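Local coordinates for protein endopolygalacturonase (Chondrostereum purpureum, PDB 1K5C) that probably hydrolyses the alpha-1,4 linkages between galacturonate units within polygalacturonate chains, the backbone of pectin, at residues S18-N23 with A41-A46; G67-G72 with T108-E113; V256-S261 with A273-V278; T297-N302 with T321-K326. All coordinates share one frame; numbering follows the deposited sequence.

Contact 1: residues S18-N23 with A41-A46; sequences SAVTLN and ATVTMA
Leu22 and Met45 lie side by side on the buried face of two parallel strands and point the same way, with Leu22 CD2 resting against Met45 CG at 4.0 Å. They leave the backbone differently: CG of Leu22 is anti to its own N (chi1 177°), whereas CG of Met45 is anti to its carbonyl carbon (chi1 -74°). Val20 and Val43 share this face and the same rotamer, and CG2 of Val43 meets CB of Val20 at 4.1 Å. CG1 of Val43 comes more loosely toward CB of Leu22, 4.4 Å away. The segments are equivalent strands of successive coils near the N-terminal end of the parallel beta-helix of glycosyl hydrolase family 28. Strand 4-5 continues the stack beyond 18-23, and strand 68-71 beyond 41-46. Five backbone hydrogen bonds join the strands in register, that from Val20 N to Thr42 O being nearly straight (2.8 Å, 175°). The other face, carrying Ala19, Thr21, Thr42 and Thr44, is more open to solvent. All three threonines turn OG1 anti to the carbonyl carbon, which puts CG2 anti to N; CG2 of Thr21 thereby touches CB of Ala46 at 3.8 Å, and that Ala46 CB also meets OD1 of Asn23. A water bridges the strands here, donating to Val20 O at 3.0 Å and lying 2.7 Å from Thr44 OG1. Val20 O thus takes a second bond besides that from Thr44 N, while Thr42 OG1 is hydrogen-bonded to Asn69 ND2 on the next coil.

Contact 2: residues G67-G72 with T108-E113; sequences GINFVG and TYKKFE
Phe70 packs against Tyr109 and Phe112 in an aromatic cluster. Its CB sits 3.3 Å from Tyr109 CD2, a tight contact, and with CG anti to the backbone N (chi1 -170°) CG also stays close to Tyr109 CD2, at 3.6 Å. One ortho carbon, CD2, keeps to Tyr109 CE2 at 3.9 Å; the other, CD1, turns to Phe112. Beyond it CE1 reaches Phe112 CD2 at 3.5 Å, and at the tip CZ packs on Met45 of the preceding coil. The Phe70 and Tyr109 planes are within 16° of parallel but slid apart, so they barely overlap, whereas Phe112 is inclined to Phe70 by 70°. An alanine at Phe70 would keep the CB contact with Tyr109 but would probably open a gap beside Phe112 and Met45. Asn69 to Val71 pair in parallel with Thr108 to Lys110, Ile68 O and Gly72 N supplying the outer bonds. On the face away from the cluster, Lys110 NZ donates to Asn69 OD1, in the amide plane, though Lys110 has two conformers and this bond is doubtful. The inner face thus holds by shape and close carbon contact, while register comes from the backbone bonds and little from the polar side.

Contact 3: residues V256-S261 with A273-V278; sequences VLISQS and APFSDV
Gln260 and Phe275 reach toward each other tip to tip, and the amide of the glutamine comes over the phenylalanine ring. NE2 of Gln260 stands 3.5 Å above the ring plane, over its centre, with the amide and ring planes 48° apart. The aliphatic part follows on the same face: Gln260 CG lies 3.9 Å from the centroid of the Phe275 ring, a CH-pi contact. From this perch NE2 also makes a weak hydrogen bond to Ala273 O, at 2.9 Å. The ring edge is met by two groups, CG2 of Ile258 at 3.6 Å from CD2 of Phe275 and the carbonyl O of Ser259 at 3.8 Å from CZ. Further along, Ile258 CD1 touches Val278 CG1. An alanine at Phe275 would probably open a gap beside Ile258 and leave the Gln260 side chain without the surface on which it lies. In the next shell, Gln260 OE1 accepts from Asn302 N and more weakly from Gly301 N, which helps fix the rotation of the amide, while Ile227 and Ala229 also pack on Phe275. Where the chain turns its corner, Ser259 OG accepts from Ser261 N at 3.1 Å, an ST turn, and is hydrogen-bonded to Asp265 O as well. Strands 256-259 and 275-278 are not sheet neighbours; they run 10.3 Å apart at closest approach, their directions 146° apart. They face each other across the interior of the parallel beta-helix. The Ser259 side chain is about 6 Å from those of Tyr262 and Lys228, which bind galacturonate in other crystals of this protein, so this end of the strand probably lies behind the substrate-binding cleft.

Contact 4: residues T297-N302 with T321-K326; sequences TVECGN and TIKSDK
Thr297 turns OG1 beside its own N (chi1 -76°), and there the hydroxyl oxygen accepts a hydrogen bond from Thr321 N at 3.1 Å. Glu299 starts with CG anti to the backbone N, then bends at chi2 (86°), which brings its carboxylate alongside the extended Lys323 chain. OE1 of Glu299 rests 3.6 Å from CD of Lys323, but its distance to NZ is 4.5 Å, beyond a salt bridge. Water bridges the two instead: one molecule donates to Glu299 OE2 at 2.7 Å and accepts from Lys323 NZ at 2.9 Å, and a second links OE1 to NZ more weakly. OE2 is further held by Gly267 N. On the opposite face Val298 CG2 meets Ile322 CD1 at 3.8 Å, and three backbone bonds join the last two strands of this beta-helix sheet. At the far end Lys326 NZ forms a salt bridge with the syn lone pair of its neighbour Asp325 OD2 (2.8 Å) and a weak bond to Asn302 OD1 at 3.3 Å. Cys300, tied to Cys303 by a disulfide, packs its CB against Asp325. The buried carboxylate of Glu299 would probably remain ionised, its charge stabilised by Gly267 N and bridging water rather than by a direct ion pair with Lys323.

In the fold
Contacts 1 and 2 follow one another on the same side of the solenoid near its N-terminal end and touch, since strands 42-45 and 68-71 are neighbours; contacts 3 and 4 are joined likewise at the other end through strands 254-259 and 294-299. The centres of contacts 1 and 4 are about 49 Å apart. Contacts 1, 2 and 4 pair adjacent coils edge to edge and are partly buried, with an apolar inner and a more polar outer face. Contact 3 is buried, spans the interior between different sheets and relies on side chains. Among side chains, carbon packing prevails on the inner face of contacts 1 and 2, whereas contact 4, ending its sheet, adds charges and more water.

Contact 1: residues S18-N23 with A41-A46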
loop_
_atom_site.group_PDB
_atom_site.type_symbol
_atom_site.label_atom_id
_atom_site.label_comp_id
_atom_site.label_asym_id
_atom_site.label_seq_id
_atom_site.Cartn_x
_atom_site.Cartn_y
_atom_site.Cartn_z
ATOM N N SER A 18 11.091 -19.614 -20.942
ATOM C CA SER A 18 10.997 -19.839 -19.500
ATOM C C SER A 18 12.006 -18.976 -18.723
ATOM O O SER A 18 11.887 -18.881 -17.474
ATOM C CB SER A 18 11.232 -21.311 -19.112
ATOM O OG SER A 18 12.559 -21.687 -19.453
ATOM N N ALA A 19 12.969 -18.354 -19.420
ATOM C CA ALA A 19 13.947 -17.465 -18.785
ATOM C C ALA A 19 13.978 -16.215 -19.642
ATOM O O ALA A 19 14.472 -16.219 -20.786
ATOM C CB ALA A 19 15.313 -18.107 -18.719
ATOM N N VAL A 20 13.439 -15.119 -19.129
ATOM C CA VAL A 20 13.373 -13.836 -19.820
ATOM C C VAL A 20 14.381 -12.887 -19.158
ATOM O O VAL A 20 14.398 -12.845 -17.909
ATOM C CB VAL A 20 11.957 -13.249 -19.734
ATOM C CG1 VAL A 20 11.871 -11.831 -20.327
ATOM C CG2 VAL A 20 10.981 -14.168 -20.476
ATOM N N THR A 21 15.165 -12.179 -19.932
ATOM C CA THR A 21 16.017 -11.139 -19.408
ATOM C C THR A 21 15.453 -9.790 -19.805
ATOM O O THR A 21 15.233 -9.559 -20.984
ATOM C CB THR A 21 17.448 -11.276 -19.973
ATOM O OG1 THR A 21 17.930 -12.585 -19.617
ATOM C CG2 THR A 21 18.362 -10.244 -19.333
ATOM N N LEU A 22 15.214 -8.956 -18.807
ATOM C CA LEU A 22 14.667 -7.622 -19.047
ATOM C C LEU A 22 15.866 -6.675 -18.959
ATOM O O LEU A 22 16.355 -6.381 -17.857
ATOM C CB LEU A 22 13.542 -7.378 -18.013
ATOM C CG LEU A 22 12.889 -6.016 -18.064
ATOM C CD1 LEU A 22 12.238 -5.788 -19.402
ATOM C CD2 LEU A 22 11.839 -6.082 -16.906
ATOM N N ASN A 23 16.358 -6.225 -20.120
ATOM C CA ASN A 23 17.469 -5.279 -20.127
ATOM C C ASN A 23 16.986 -3.864 -19.728
ATOM O O ASN A 23 15.797 -3.582 -19.634
ATOM C CB ASN A 23 18.158 -5.273 -21.483
ATOM C CG ASN A 23 19.148 -6.386 -21.719
ATOM O OD1 ASN A 23 19.236 -7.264 -20.910
ATOM N ND2 ASN A 23 19.952 -6.314 -22.803
ATOM N N ALA A 41 7.534 -18.731 -15.710
ATOM C CA ALA A 41 8.780 -18.175 -16.234
ATOM C C ALA A 41 9.522 -17.383 -15.141
ATOM O O ALA A 41 8.890 -16.766 -14.252
ATOM C CB ALA A 41 8.472 -17.255 -17.402
ATOM N N THR A 42 10.836 -17.384 -15.271
ATOM C CA THR A 42 11.698 -16.468 -14.495
ATOM C C THR A 42 11.975 -15.264 -15.375
ATOM O O THR A 42 12.418 -15.409 -16.523
ATOM C CB THR A 42 12.986 -17.161 -14.125
ATOM O OG1 THR A 42 12.698 -18.268 -13.211
ATOM C CG2 THR A 42 13.970 -16.224 -13.372
ATOM N N VAL A 43 11.740 -14.067 -14.826
ATOM C CA VAL A 43 12.052 -12.801 -15.498
ATOM C C VAL A 43 13.094 -12.132 -14.639
ATOM O O VAL A 43 12.843 -11.846 -13.459
ATOM C CB VAL A 43 10.809 -11.944 -15.596
ATOM C CG1 VAL A 43 11.145 -10.590 -16.264
ATOM C CG2 VAL A 43 9.674 -12.680 -16.340
ATOM N N THR A 44 14.299 -11.892 -15.195
ATOM C CA THR A 44 15.396 -11.308 -14.470
ATOM C C THR A 44 15.731 -9.957 -15.037
ATOM O O THR A 44 15.975 -9.845 -16.256
ATOM C CB THR A 44 16.660 -12.212 -14.556
ATOM O OG1 THR A 44 16.318 -13.534 -14.055
ATOM C CG2 THR A 44 17.826 -11.673 -13.734
ATOM N N MET A 45 15.743 -8.926 -14.193
ATOM C CA MET A 45 16.155 -7.609 -14.636
ATOM C C MET A 45 17.665 -7.492 -14.700
ATOM O O MET A 45 18.365 -7.890 -13.747
ATOM C CB MET A 45 15.683 -6.519 -13.658
ATOM C CG MET A 45 14.277 -6.195 -13.692
ATOM S SD MET A 45 13.824 -4.762 -12.737
ATOM C CE MET A 45 13.914 -3.283 -13.774
ATOM N N ALA A 46 18.148 -6.931 -15.801
ATOM C CA ALA A 46 19.605 -6.773 -16.023
ATOM C C ALA A 46 19.967 -5.313 -16.186
ATOM O O ALA A 46 21.164 -5.023 -16.412
ATOM C CB ALA A 46 20.045 -7.559 -17.259
HETATM O O HOH W 1 15.654 -15.058 -16.241
#

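Contact 2: residues G67-G72 with T108-E113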
loop_
_atom_site.group_PDB
_atom_site.type_symbol
_atom_site.label_atom_id
_atom_site.label_comp_id
_atom_site.label_asym_id
_atom_site.label_seq_id
_atom_site.Cartn_x
_atom_site.Cartn_y
_atom_site.Cartn_z
ATOM N N GLY A 67 2.542 -17.953 -11.536
ATOM C CA GLY A 67 3.760 -18.570 -10.978
ATOM C C GLY A 67 5.020 -17.916 -11.456
ATOM O O GLY A 67 6.068 -18.569 -11.596
ATOM N N ILE A 68 4.976 -16.588 -11.727
ATOM C CA ILE A 68 6.164 -15.890 -12.222
ATOM C C ILE A 68 7.202 -15.760 -11.109
ATOM O O ILE A 68 6.860 -15.489 -9.958
ATOM C CB ILE A 68 5.731 -14.505 -12.756
ATOM C CG1 ILE A 68 4.625 -14.622 -13.840
ATOM C CG2 ILE A 68 6.938 -13.672 -13.224
ATOM C CD1 ILE A 68 5.003 -15.633 -14.940
ATOM N N ASN A 69 8.467 -15.903 -11.506
ATOM C CA ASN A 69 9.596 -15.684 -10.581
ATOM C C ASN A 69 10.333 -14.449 -11.116
ATOM O O ASN A 69 11.067 -14.544 -12.089
ATOM C CB ASN A 69 10.477 -16.929 -10.608
ATOM C CG ASN A 69 11.696 -16.804 -9.771
ATOM O OD1 ASN A 69 11.681 -16.117 -8.748
ATOM N ND2 ASN A 69 12.788 -17.438 -10.145
ATOM N N PHE A 70 10.096 -13.281 -10.493
ATOM C CA PHE A 70 10.691 -12.038 -10.948
ATOM C C PHE A 70 11.861 -11.689 -10.079
ATOM O O PHE A 70 11.704 -11.489 -8.860
ATOM C CB PHE A 70 9.629 -10.913 -10.983
ATOM C CG PHE A 70 10.107 -9.654 -11.657
ATOM C CD1 PHE A 70 10.940 -8.744 -11.012
ATOM C CD2 PHE A 70 9.677 -9.375 -12.971
ATOM C CE1 PHE A 70 11.355 -7.600 -11.624
ATOM C CE2 PHE A 70 10.103 -8.227 -13.607
ATOM C CZ PHE A 70 10.970 -7.357 -12.943
ATOM N N VAL A 71 13.054 -11.638 -10.686
ATOM C CA VAL A 71 14.315 -11.467 -9.993
ATOM C C VAL A 71 14.831 -10.091 -10.366
ATOM O O VAL A 71 15.333 -9.872 -11.482
ATOM C CB VAL A 71 15.305 -12.599 -10.405
ATOM C CG1 VAL A 71 16.685 -12.352 -9.751
ATOM C CG2 VAL A 71 14.715 -13.964 -10.085
ATOM N N GLY A 72 14.714 -9.143 -9.446
ATOM C CA GLY A 72 15.007 -7.738 -9.765
ATOM C C GLY A 72 16.460 -7.387 -9.817
ATOM O O GLY A 72 16.839 -6.407 -10.478
ATOM N N THR A 108 6.284 -14.734 -7.322
ATOM C CA THR A 108 7.171 -14.104 -6.347
ATOM C C THR A 108 7.989 -13.043 -7.054
ATOM O O THR A 108 8.645 -13.355 -8.055
ATOM C CB THR A 108 8.113 -15.134 -5.684
ATOM O OG1 THR A 108 7.312 -16.144 -5.075
ATOM C CG2 THR A 108 8.975 -14.540 -4.607
ATOM N N TYR A 109 7.930 -11.817 -6.552
ATOM C CA TYR A 109 8.598 -10.649 -7.108
ATOM C C TYR A 109 9.581 -10.147 -6.075
ATOM O O TYR A 109 9.175 -9.809 -4.951
ATOM C CB TYR A 109 7.567 -9.530 -7.439
ATOM C CG TYR A 109 6.733 -9.903 -8.659
ATOM C CD1 TYR A 109 5.777 -10.886 -8.646
ATOM C CD2 TYR A 109 7.035 -9.278 -9.883
ATOM C CE1 TYR A 109 5.069 -11.241 -9.809
ATOM C CE2 TYR A 109 6.349 -9.638 -11.037
ATOM C CZ TYR A 109 5.364 -10.607 -11.002
ATOM O OH TYR A 109 4.721 -10.932 -12.164
ATOM N N LYS A 110 10.874 -10.067 -6.458
ATOM C CA LYS A 110 11.901 -9.738 -5.454
ATOM C C LYS A 110 12.852 -8.659 -5.913
ATOM O O LYS A 110 13.270 -8.593 -7.065
ATOM C CB LYS A 110 12.760 -11.036 -5.211
ATOM C CG LYS A 110 11.961 -12.242 -4.759
ATOM C CD LYS A 110 12.599 -13.593 -5.029
ATOM C CE LYS A 110 12.467 -13.979 -6.573
ATOM N NZ LYS A 110 13.045 -15.379 -6.634
ATOM N N LYS A 111 13.275 -7.840 -4.931
ATOM C CA LYS A 111 14.536 -7.081 -5.019
ATOM C C LYS A 111 14.617 -6.191 -6.227
ATOM O O LYS A 111 15.526 -6.226 -7.057
ATOM C CB LYS A 111 15.730 -8.049 -4.957
ATOM C CG LYS A 111 15.898 -8.688 -3.572
ATOM C CD LYS A 111 16.429 -7.661 -2.564
ATOM C CE LYS A 111 16.836 -8.235 -1.247
ATOM N NZ LYS A 111 17.523 -7.096 -0.527
ATOM N N PHE A 112 13.599 -5.295 -6.356
ATOM C CA PHE A 112 13.742 -4.160 -7.276
ATOM C C PHE A 112 13.218 -2.919 -6.571
ATOM O O PHE A 112 12.595 -2.983 -5.500
ATOM C CB PHE A 112 13.051 -4.405 -8.625
ATOM C CG PHE A 112 11.563 -4.637 -8.531
ATOM C CD1 PHE A 112 10.676 -3.574 -8.518
ATOM C CD2 PHE A 112 11.087 -5.963 -8.490
ATOM C CE1 PHE A 112 9.298 -3.811 -8.504
ATOM C CE2 PHE A 112 9.735 -6.200 -8.463
ATOM C CZ PHE A 112 8.836 -5.131 -8.448
ATOM N N GLU A 113 13.470 -1.782 -7.220
ATOM C CA GLU A 113 13.084 -0.477 -6.676
ATOM C C GLU A 113 12.217 0.250 -7.690
ATOM O O GLU A 113 12.500 0.241 -8.891
ATOM C CB GLU A 113 14.341 0.354 -6.393
ATOM C CG GLU A 113 14.040 1.817 -6.026
ATOM C CD GLU A 113 15.259 2.539 -5.564
ATOM O OE1 GLU A 113 15.920 2.135 -4.629
ATOM O OE2 GLU A 113 15.508 3.613 -6.087
#

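Contact 3: residues V256-S261 with A273-V278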
loop_
_atom_site.group_PDB
_atom_site.type_symbol
_atom_site.label_atom_id
_atom_site.label_comp_id
_atom_site.label_asym_id
_atom_site.label_seq_id
_atom_site.Cartn_x
_atom_site.Cartn_y
_atom_site.Cartn_z
ATOM N N VAL A 256 -3.464 5.656 15.904
ATOM C CA VAL A 256 -4.455 4.778 15.330
ATOM C C VAL A 256 -5.669 5.613 15.009
ATOM O O VAL A 256 -6.180 6.320 15.869
ATOM C CB VAL A 256 -4.876 3.648 16.327
ATOM C CG1 VAL A 256 -5.982 2.765 15.766
ATOM C CG2 VAL A 256 -3.671 2.824 16.808
ATOM N N LEU A 257 -6.178 5.503 13.736
ATOM C CA LEU A 257 -7.449 6.108 13.379
ATOM C C LEU A 257 -8.270 5.060 12.629
ATOM O O LEU A 257 -7.896 4.612 11.558
ATOM C CB LEU A 257 -7.293 7.383 12.532
ATOM C CG LEU A 257 -8.625 8.026 12.052
ATOM C CD1 LEU A 257 -9.473 8.504 13.221
ATOM C CD2 LEU A 257 -8.344 9.170 11.095
ATOM N N ILE A 258 -9.368 4.639 13.276
ATOM C CA ILE A 258 -10.311 3.662 12.712
ATOM C C ILE A 258 -11.590 4.444 12.535
ATOM O O ILE A 258 -12.161 4.865 13.548
ATOM C CB ILE A 258 -10.417 2.438 13.603
ATOM C CG1 ILE A 258 -9.040 1.654 13.485
ATOM C CG2 ILE A 258 -11.582 1.547 13.177
ATOM C CD1 ILE A 258 -8.866 0.597 14.537
ATOM N N SER A 259 -12.008 4.677 11.288
ATOM C CA SER A 259 -13.080 5.627 11.065
ATOM C C SER A 259 -13.929 5.282 9.856
ATOM O O SER A 259 -13.442 4.914 8.798
ATOM C CB SER A 259 -12.482 7.020 10.850
ATOM O OG SER A 259 -13.522 7.936 10.445
ATOM N N GLN A 260 -15.252 5.419 10.065
ATOM C CA GLN A 260 -16.244 5.262 9.021
ATOM C C GLN A 260 -16.796 6.616 8.548
ATOM O O GLN A 260 -17.870 6.652 7.919
ATOM C CB GLN A 260 -17.356 4.314 9.517
ATOM C CG GLN A 260 -16.841 2.885 9.576
ATOM C CD GLN A 260 -17.706 1.947 10.404
ATOM O OE1 GLN A 260 -18.401 2.355 11.354
ATOM N NE2 GLN A 260 -17.658 0.665 10.093
ATOM N N SER A 261 -16.051 7.675 8.754
ATOM C CA SER A 261 -16.440 9.035 8.337
ATOM C C SER A 261 -15.689 9.525 7.097
ATOM O O SER A 261 -15.866 10.704 6.718
ATOM C CB SER A 261 -16.218 10.030 9.466
ATOM O OG SER A 261 -17.051 9.677 10.595
ATOM N N ALA A 273 -20.410 -0.024 5.951
ATOM C CA ALA A 273 -19.144 -0.708 5.754
ATOM C C ALA A 273 -18.648 -1.279 7.091
ATOM O O ALA A 273 -17.621 -0.881 7.635
ATOM C CB ALA A 273 -18.111 0.266 5.173
ATOM N N PRO A 274 -19.412 -2.212 7.665
ATOM C CA PRO A 274 -19.121 -2.679 9.037
ATOM C C PRO A 274 -17.684 -3.179 9.167
ATOM O O PRO A 274 -17.162 -3.917 8.342
ATOM C CB PRO A 274 -20.117 -3.841 9.251
ATOM C CG PRO A 274 -20.657 -4.149 7.870
ATOM C CD PRO A 274 -20.660 -2.814 7.151
ATOM N N PHE A 275 -17.089 -2.822 10.340
ATOM C CA PHE A 275 -15.766 -3.322 10.744
ATOM C C PHE A 275 -15.971 -4.344 11.857
ATOM O O PHE A 275 -16.670 -4.062 12.835
ATOM C CB PHE A 275 -14.866 -2.228 11.288
ATOM C CG PHE A 275 -14.519 -1.093 10.349
ATOM C CD1 PHE A 275 -14.750 -1.151 8.989
ATOM C CD2 PHE A 275 -13.976 0.056 10.908
ATOM C CE1 PHE A 275 -14.431 -0.050 8.165
ATOM C CE2 PHE A 275 -13.622 1.152 10.111
ATOM C CZ PHE A 275 -13.853 1.088 8.731
ATOM N N SER A 276 -15.284 -5.477 11.764
ATOM C CA SER A 276 -15.390 -6.502 12.816
ATOM C C SER A 276 -14.020 -7.153 13.050
ATOM O O SER A 276 -13.184 -7.253 12.157
ATOM C CB SER A 276 -16.430 -7.527 12.502
ATOM O OG SER A 276 -16.223 -8.139 11.299
ATOM N N ASP A 277 -13.869 -7.605 14.288
ATOM C CA ASP A 277 -12.733 -8.484 14.677
ATOM C C ASP A 277 -11.389 -7.849 14.337
ATOM O O ASP A 277 -10.595 -8.408 13.575
ATOM C CB ASP A 277 -12.904 -9.860 14.034
ATOM C CG ASP A 277 -14.162 -10.514 14.458
ATOM O OD1 ASP A 277 -14.878 -10.066 15.394
ATOM O OD2 ASP A 277 -14.426 -11.593 13.842
ATOM N N VAL A 278 -11.124 -6.698 14.979
ATOM C CA VAL A 278 -9.870 -5.955 14.794
ATOM C C VAL A 278 -9.059 -6.082 16.112
ATOM O O VAL A 278 -9.527 -5.597 17.148
ATOM C CB VAL A 278 -10.139 -4.477 14.460
ATOM C CG1 VAL A 278 -8.823 -3.723 14.361
ATOM C CG2 VAL A 278 -10.947 -4.384 13.171
#

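Contact 4: residues T297-N302 with T321-K326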
loop_
_atom_site.group_PDB
_atom_site.type_symbol
_atom_site.label_atom_id
_atom_site.label_comp_id
_atom_site.label_asym_id
_atom_site.label_seq_id
_atom_site.Cartn_x
_atom_site.Cartn_y
_atom_site.Cartn_z
ATOM N N THR A 297 -8.141 7.220 17.956
ATOM C CA THR A 297 -9.561 7.523 17.776
ATOM C C THR A 297 -10.203 6.363 16.993
ATOM O O THR A 297 -9.659 5.932 15.965
ATOM C CB THR A 297 -9.810 8.865 17.090
ATOM O OG1 THR A 297 -9.545 9.872 18.120
ATOM C CG2 THR A 297 -11.229 9.067 16.557
ATOM N N VAL A 298 -11.350 5.919 17.501
ATOM C CA VAL A 298 -12.216 4.957 16.824
ATOM C C VAL A 298 -13.555 5.667 16.635
ATOM O O VAL A 298 -14.147 6.107 17.629
ATOM C CB VAL A 298 -12.396 3.676 17.666
ATOM C CG1 VAL A 298 -13.426 2.761 16.998
ATOM C CG2 VAL A 298 -11.041 2.979 17.858
ATOM N N GLU A 299 -13.999 5.775 15.373
ATOM C CA GLU A 299 -15.255 6.456 15.019
ATOM C C GLU A 299 -16.088 5.498 14.179
ATOM O O GLU A 299 -15.997 5.460 12.960
ATOM C CB GLU A 299 -14.938 7.772 14.275
ATOM C CG GLU A 299 -16.202 8.532 13.866
ATOM C CD GLU A 299 -16.765 9.448 14.925
ATOM O OE1 GLU A 299 -16.314 9.428 16.071
ATOM O OE2 GLU A 299 -17.686 10.240 14.582
ATOM N N CYS A 300 -16.914 4.721 14.871
ATOM C CA CYS A 300 -17.740 3.690 14.245
ATOM C C CYS A 300 -19.199 4.118 14.182
ATOM O O CYS A 300 -19.792 4.483 15.205
ATOM C CB CYS A 300 -17.744 2.384 15.068
ATOM S SG CYS A 300 -16.199 1.448 15.001
ATOM N N GLY A 301 -19.802 3.954 12.986
ATOM C CA GLY A 301 -21.257 3.844 12.861
ATOM C C GLY A 301 -21.710 2.418 12.913
ATOM O O GLY A 301 -22.893 2.186 13.263
ATOM N N ASN A 302 -20.871 1.426 12.575
ATOM C CA ASN A 302 -21.296 0.038 12.578
ATOM C C ASN A 302 -20.035 -0.834 12.749
ATOM O O ASN A 302 -19.296 -1.066 11.771
ATOM C CB ASN A 302 -22.057 -0.291 11.287
ATOM C CG ASN A 302 -22.594 -1.714 11.281
ATOM O OD1 ASN A 302 -22.469 -2.451 12.277
ATOM N ND2 ASN A 302 -23.217 -2.092 10.152
ATOM N N THR A 321 -10.830 9.815 20.937
ATOM C CA THR A 321 -12.180 9.436 21.367
ATOM C C THR A 321 -12.485 8.048 20.833
ATOM O O THR A 321 -12.044 7.648 19.749
ATOM C CB THR A 321 -13.225 10.440 20.856
ATOM O OG1 THR A 321 -13.140 10.615 19.426
ATOM C CG2 THR A 321 -13.023 11.827 21.505
ATOM N N ILE A 322 -13.294 7.306 21.627
ATOM C CA ILE A 322 -13.692 5.946 21.255
ATOM C C ILE A 322 -15.201 5.874 21.154
ATOM O O ILE A 322 -15.920 6.024 22.162
ATOM C CB ILE A 322 -13.222 4.905 22.285
ATOM C CG1 ILE A 322 -11.705 4.918 22.531
ATOM C CG2 ILE A 322 -13.734 3.493 21.884
ATOM C CD1 ILE A 322 -10.956 4.514 21.301
ATOM N N LYS A 323 -15.683 5.597 19.952
ATOM C CA LYS A 323 -17.099 5.377 19.635
ATOM C C LYS A 323 -17.065 4.070 18.860
ATOM O O LYS A 323 -16.874 4.054 17.631
ATOM C CB LYS A 323 -17.665 6.553 18.842
ATOM C CG LYS A 323 -17.726 7.796 19.708
ATOM C CD LYS A 323 -18.465 8.901 18.952
ATOM C CE LYS A 323 -18.355 10.244 19.689
ATOM N NZ LYS A 323 -19.205 11.220 18.952
ATOM N N SER A 324 -17.208 2.951 19.569
ATOM C CA SER A 324 -17.005 1.637 18.946
ATOM C C SER A 324 -18.258 0.905 18.583
ATOM O O SER A 324 -18.196 -0.260 18.162
ATOM C CB SER A 324 -16.120 0.732 19.826
ATOM O OG SER A 324 -16.755 0.385 21.015
ATOM N N ASP A 325 -19.426 1.541 18.712
ATOM C CA ASP A 325 -20.686 0.910 18.322
ATOM C C ASP A 325 -20.868 -0.393 19.082
ATOM O O ASP A 325 -20.796 -0.401 20.314
ATOM C CB ASP A 325 -20.839 0.853 16.815
ATOM C CG ASP A 325 -22.188 0.312 16.378
ATOM O OD1 ASP A 325 -23.201 0.893 16.812
ATOM O OD2 ASP A 325 -22.220 -0.682 15.618
ATOM N N LYS A 326 -21.105 -1.504 18.401
ATOM C CA LYS A 326 -21.353 -2.777 19.100
ATOM C C LYS A 326 -20.064 -3.455 19.533
ATOM O O LYS A 326 -20.111 -4.427 20.336
ATOM C CB LYS A 326 -22.126 -3.740 18.169
ATOM C CG LYS A 326 -23.557 -3.265 17.856
ATOM C CD LYS A 326 -24.182 -4.095 16.768
ATOM C CE LYS A 326 -23.785 -3.733 15.336
ATOM N NZ LYS A 326 -24.300 -2.370 14.977
HETATM O O HOH W 2 -14.660 8.807 18.208
HETATM O O HOH W 3 -16.594 12.048 17.201
HETATM O O HOH W 4 -19.817 10.453 16.267
#